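Local coordinates for putative uncharacterized protein (Mycobacterium avium, PDB 2Z6V) that probably acts as a sulfotransferase, transferring sulfuryl groups to an acceptor that is not known, at residues V105-P115 with S244-S253. Residues are numbered along the deposited sequence; the frame is centred on the assembly and turned at random.
With PLM (palmitic acid), chain C.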
loop_
_atom_site.group_PDB
_atom_site.type_symbol
_atom_site.label_atom_id
_atom_site.label_comp_id
_atom_site.label_asym_id
_atom_site.label_seq_id
_atom_site.Cartn_x
_atom_site.Cartn_y
_atom_site.Cartn_z
ATOM N N VAL A 105 -9.237 -12.652 -12.793
ATOM C CA VAL A 105 -8.195 -11.638 -12.653
ATOM C C VAL A 105 -6.944 -12.467 -12.947
ATOM O O VAL A 105 -6.363 -13.081 -12.045
ATOM C CB VAL A 105 -8.121 -11.080 -11.212
ATOM C CG1 VAL A 105 -6.933 -10.114 -11.078
ATOM C CG2 VAL A 105 -9.423 -10.380 -10.865
ATOM N N GLU A 106 -6.535 -12.490 -14.211
ATOM C CA GLU A 106 -5.392 -13.309 -14.608
ATOM C C GLU A 106 -4.004 -12.692 -14.659
ATOM O O GLU A 106 -3.800 -11.586 -15.157
ATOM C CB GLU A 106 -5.683 -13.979 -15.957
ATOM C CG GLU A 106 -6.901 -14.888 -15.925
ATOM C CD GLU A 106 -7.173 -15.572 -17.252
ATOM O OE1 GLU A 106 -7.239 -14.865 -18.286
ATOM O OE2 GLU A 106 -7.332 -16.815 -17.256
ATOM N N ARG A 107 -3.056 -13.455 -14.130
ATOM C CA ARG A 107 -1.653 -13.092 -14.113
ATOM C C ARG A 107 -1.381 -11.639 -13.769
ATOM O O ARG A 107 -0.692 -10.933 -14.505
ATOM C CB ARG A 107 -1.042 -13.435 -15.472
ATOM C CG ARG A 107 -1.189 -14.901 -15.824
ATOM C CD ARG A 107 -0.712 -15.202 -17.226
ATOM N NE ARG A 107 -0.700 -16.640 -17.478
ATOM C CZ ARG A 107 -0.432 -17.193 -18.657
ATOM N NH1 ARG A 107 -0.442 -18.517 -18.789
ATOM N NH2 ARG A 107 -0.161 -16.427 -19.708
ATOM N N PRO A 108 -1.917 -11.171 -12.637
ATOM C CA PRO A 108 -1.692 -9.781 -12.241
ATOM C C PRO A 108 -0.213 -9.513 -11.985
ATOM O O PRO A 108 0.492 -10.347 -11.423
ATOM C CB PRO A 108 -2.530 -9.647 -10.974
ATOM C CG PRO A 108 -2.467 -11.030 -10.392
ATOM C CD PRO A 108 -2.693 -11.889 -11.613
ATOM N N LEU A 109 0.250 -8.349 -12.412
ATOM C CA LEU A 109 1.632 -7.950 -12.220
ATOM C C LEU A 109 1.642 -7.319 -10.834
ATOM O O LEU A 109 0.976 -6.313 -10.619
ATOM C CB LEU A 109 1.999 -6.931 -13.294
ATOM C CG LEU A 109 3.462 -6.685 -13.632
ATOM C CD1 LEU A 109 4.198 -8.011 -13.795
ATOM C CD2 LEU A 109 3.520 -5.864 -14.915
ATOM N N ILE A 110 2.379 -7.908 -9.896
ATOM C CA ILE A 110 2.403 -7.405 -8.523
ATOM C C ILE A 110 3.786 -7.069 -7.969
ATOM O O ILE A 110 4.675 -7.924 -7.945
ATOM C CB ILE A 110 1.750 -8.424 -7.562
ATOM C CG1 ILE A 110 0.361 -8.813 -8.072
ATOM C CG2 ILE A 110 1.643 -7.828 -6.167
ATOM C CD1 ILE A 110 -0.390 -9.779 -7.164
ATOM N N VAL A 111 3.956 -5.833 -7.502
ATOM C CA VAL A 111 5.234 -5.380 -6.937
ATOM C C VAL A 111 5.220 -5.498 -5.408
ATOM O O VAL A 111 4.314 -4.997 -4.748
ATOM C CB VAL A 111 5.531 -3.905 -7.317
ATOM C CG1 VAL A 111 6.853 -3.461 -6.694
ATOM C CG2 VAL A 111 5.568 -3.752 -8.828
ATOM N N LEU A 112 6.232 -6.155 -4.853
ATOM C CA LEU A 112 6.310 -6.359 -3.411
ATOM C C LEU A 112 7.735 -6.196 -2.908
ATOM O O LEU A 112 8.660 -6.007 -3.694
ATOM C CB LEU A 112 5.796 -7.760 -3.069
ATOM C CG LEU A 112 6.482 -8.923 -3.806
ATOM C CD1 LEU A 112 7.791 -9.287 -3.109
ATOM C CD2 LEU A 112 5.555 -10.129 -3.840
ATOM N N GLY A 113 7.909 -6.278 -1.596
ATOM C CA GLY A 113 9.233 -6.139 -1.015
ATOM C C GLY A 113 9.193 -5.281 0.233
ATOM O O GLY A 113 8.179 -5.236 0.927
ATOM N N MET A 114 10.292 -4.599 0.531
ATOM C CA MET A 114 10.332 -3.735 1.706
ATOM C C MET A 114 9.736 -2.379 1.354
ATOM O O MET A 114 9.650 -2.004 0.178
ATOM C CB MET A 114 11.767 -3.475 2.163
ATOM C CG MET A 114 12.629 -4.683 2.437
ATOM S SD MET A 114 14.301 -4.160 2.930
ATOM C CE MET A 114 14.968 -3.606 1.335
ATOM N N PRO A 115 9.285 -1.631 2.373
ATOM C CA PRO A 115 8.731 -0.310 2.061
ATOM C C PRO A 115 9.943 0.605 1.863
ATOM O O PRO A 115 11.053 0.266 2.285
ATOM C CB PRO A 115 7.929 0.032 3.314
ATOM C CG PRO A 115 8.694 -0.668 4.402
ATOM C CD PRO A 115 9.020 -2.004 3.776
ATOM N N SER A 244 -5.262 -5.969 -17.923
ATOM C CA SER A 244 -4.396 -6.815 -17.112
ATOM C C SER A 244 -3.942 -5.941 -15.944
ATOM O O SER A 244 -3.422 -4.841 -16.145
ATOM C CB SER A 244 -3.189 -7.280 -17.933
ATOM O OG SER A 244 -2.311 -8.064 -17.142
ATOM N N TRP A 245 -4.129 -6.428 -14.727
ATOM C CA TRP A 245 -3.769 -5.650 -13.551
ATOM C C TRP A 245 -2.287 -5.466 -13.212
ATOM O O TRP A 245 -1.468 -6.369 -13.368
ATOM C CB TRP A 245 -4.489 -6.206 -12.309
ATOM C CG TRP A 245 -5.964 -5.921 -12.285
ATOM C CD1 TRP A 245 -6.968 -6.758 -12.667
ATOM C CD2 TRP A 245 -6.594 -4.694 -11.889
ATOM N NE1 TRP A 245 -8.184 -6.133 -12.537
ATOM C CE2 TRP A 245 -7.984 -4.864 -12.062
ATOM C CE3 TRP A 245 -6.117 -3.466 -11.405
ATOM C CZ2 TRP A 245 -8.907 -3.849 -11.769
ATOM C CZ3 TRP A 245 -7.040 -2.457 -11.114
ATOM C CH2 TRP A 245 -8.417 -2.660 -11.299
ATOM N N SER A 246 -1.969 -4.267 -12.742
ATOM C CA SER A 246 -0.628 -3.915 -12.300
ATOM C C SER A 246 -0.861 -3.461 -10.865
ATOM O O SER A 246 -1.508 -2.447 -10.637
ATOM C CB SER A 246 -0.060 -2.765 -13.127
ATOM O OG SER A 246 1.117 -2.269 -12.517
ATOM N N LEU A 247 -0.352 -4.213 -9.902
ATOM C CA LEU A 247 -0.573 -3.879 -8.503
ATOM C C LEU A 247 0.709 -3.713 -7.723
ATOM O O LEU A 247 1.769 -4.186 -8.145
ATOM C CB LEU A 247 -1.417 -4.966 -7.847
ATOM C CG LEU A 247 -2.686 -5.302 -8.624
ATOM C CD1 LEU A 247 -3.281 -6.610 -8.128
ATOM C CD2 LEU A 247 -3.664 -4.155 -8.479
ATOM N N LYS A 248 0.593 -3.037 -6.580
ATOM C CA LYS A 248 1.723 -2.793 -5.700
ATOM C C LYS A 248 1.319 -2.653 -4.237
ATOM O O LYS A 248 0.245 -2.149 -3.917
ATOM C CB LYS A 248 2.476 -1.526 -6.124
ATOM C CG LYS A 248 3.645 -1.185 -5.209
ATOM C CD LYS A 248 4.556 -0.102 -5.772
ATOM C CE LYS A 248 3.962 1.292 -5.621
ATOM N NZ LYS A 248 4.919 2.358 -6.055
ATOM N N MET A 249 2.210 -3.114 -3.363
ATOM C CA MET A 249 2.068 -3.036 -1.914
ATOM C C MET A 249 3.235 -3.791 -1.308
ATOM O O MET A 249 3.346 -5.004 -1.462
ATOM C CB MET A 249 0.763 -3.651 -1.409
ATOM C CG MET A 249 0.650 -3.550 0.107
ATOM S SD MET A 249 -0.898 -4.108 0.828
ATOM C CE MET A 249 -0.491 -5.787 1.313
ATOM N N PRO A 250 4.136 -3.074 -0.620
ATOM C CA PRO A 250 5.302 -3.707 0.005
ATOM C C PRO A 250 4.991 -4.941 0.849
ATOM O O PRO A 250 5.573 -6.002 0.623
ATOM C CB PRO A 250 5.916 -2.569 0.823
ATOM C CG PRO A 250 5.640 -1.367 -0.033
ATOM C CD PRO A 250 4.210 -1.603 -0.511
ATOM N N SER A 251 4.068 -4.818 1.802
ATOM C CA SER A 251 3.736 -5.949 2.673
ATOM C C SER A 251 3.125 -7.165 1.975
ATOM O O SER A 251 2.746 -8.129 2.638
ATOM C CB SER A 251 2.841 -5.510 3.847
ATOM O OG SER A 251 1.675 -4.844 3.400
ATOM N N HIS A 252 3.018 -7.125 0.649
ATOM C CA HIS A 252 2.520 -8.288 -0.080
ATOM C C HIS A 252 3.592 -9.352 0.182
ATOM O O HIS A 252 3.321 -10.550 0.193
ATOM C CB HIS A 252 2.446 -8.025 -1.588
ATOM C CG HIS A 252 1.126 -7.503 -2.060
ATOM N ND1 HIS A 252 -0.077 -8.041 -1.658
ATOM C CD2 HIS A 252 0.822 -6.540 -2.965
ATOM C CE1 HIS A 252 -1.064 -7.435 -2.296
ATOM N NE2 HIS A 252 -0.546 -6.521 -3.097
ATOM N N SER A 253 4.819 -8.888 0.394
ATOM C CA SER A 253 5.949 -9.766 0.674
ATOM C C SER A 253 5.703 -10.526 1.977
ATOM O O SER A 253 5.951 -11.722 2.072
ATOM C CB SER A 253 7.230 -8.937 0.797
ATOM O OG SER A 253 7.054 -7.875 1.720
HETATM C C1 PLM C . 3.004 0.754 9.953
HETATM O O1 PLM C . 3.420 0.208 10.998
HETATM O O2 PLM C . 1.834 1.140 9.743
HETATM C C2 PLM C . 4.012 0.977 8.822
HETATM C C3 PLM C . 4.801 -0.299 8.523
HETATM C C4 PLM C . 5.721 -0.147 7.310
HETATM C C5 PLM C . 4.933 0.170 6.037
HETATM C C6 PLM C . 4.569 1.654 5.947
HETATM C C7 PLM C . 3.528 1.879 4.850
HETATM C C8 PLM C . 2.157 1.365 5.293
HETATM C C9 PLM C . 1.449 0.680 4.124
HETATM C CA PLM C . 1.420 1.575 2.883
HETATM C CB PLM C . 1.181 0.757 1.612
HETATM C CC PLM C . 2.238 -0.342 1.494
HETATM C CD PLM C . 1.888 -1.534 2.387
HETATM C CE PLM C . 3.110 -2.398 2.711
HETATM C CF PLM C . 4.110 -1.601 3.550
HETATM C CG PLM C . 5.279 -2.468 4.018
HETATM O O HOH W 1 -5.318 -9.024 -14.477
HETATM O O HOH W 2 -3.838 -10.432 -17.652
#
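The H252 imidazole meets I110 roughly at a right angle, its CD2 3.5 Å from I110 CG2; V111 O lies at the ring edge near its plane, and M249 CE sits over one face, offset toward the rim. Y227 and D191 hydrogen-bond ND1 and NE2, which fixes the rotation of this buried ring. At the other end, V105 CG1 comes obliquely to the W245 indole, 3.7 Å from CD1; being anti to its backbone N (chi1 175°), this methyl reaches the ring. Between them the strands run parallel, and L109, I110 and V111 pair with S246, L247 and K248. L109 N binds W245 O at 2.8 Å, L109 O accepts L247 N, and V111 repeats the pattern with L247 O and M249 N. V111 and K248 lie side by side, V111 CB 3.9 Å from K248 CG; K248 NZ hydrogen-bonds T119 OG1, and a sulfate ion lies about 4 Å from the K248 side chain. Past the strands, G113 N donates at 3.2 Å to P250 O, on a lone pair in the carbonyl plane. P115 CB packs at 4.1 Å on P250 CB beside palmitic acid. Water bridges E106 O to W245 N, and a second water links E106 O to S244 OG. I269 and A271 bond the far edge of strand 109-113; this middle strand of five, running through a loop into helix 120-126, is typical of the P-loop-like core of sulfotransferases.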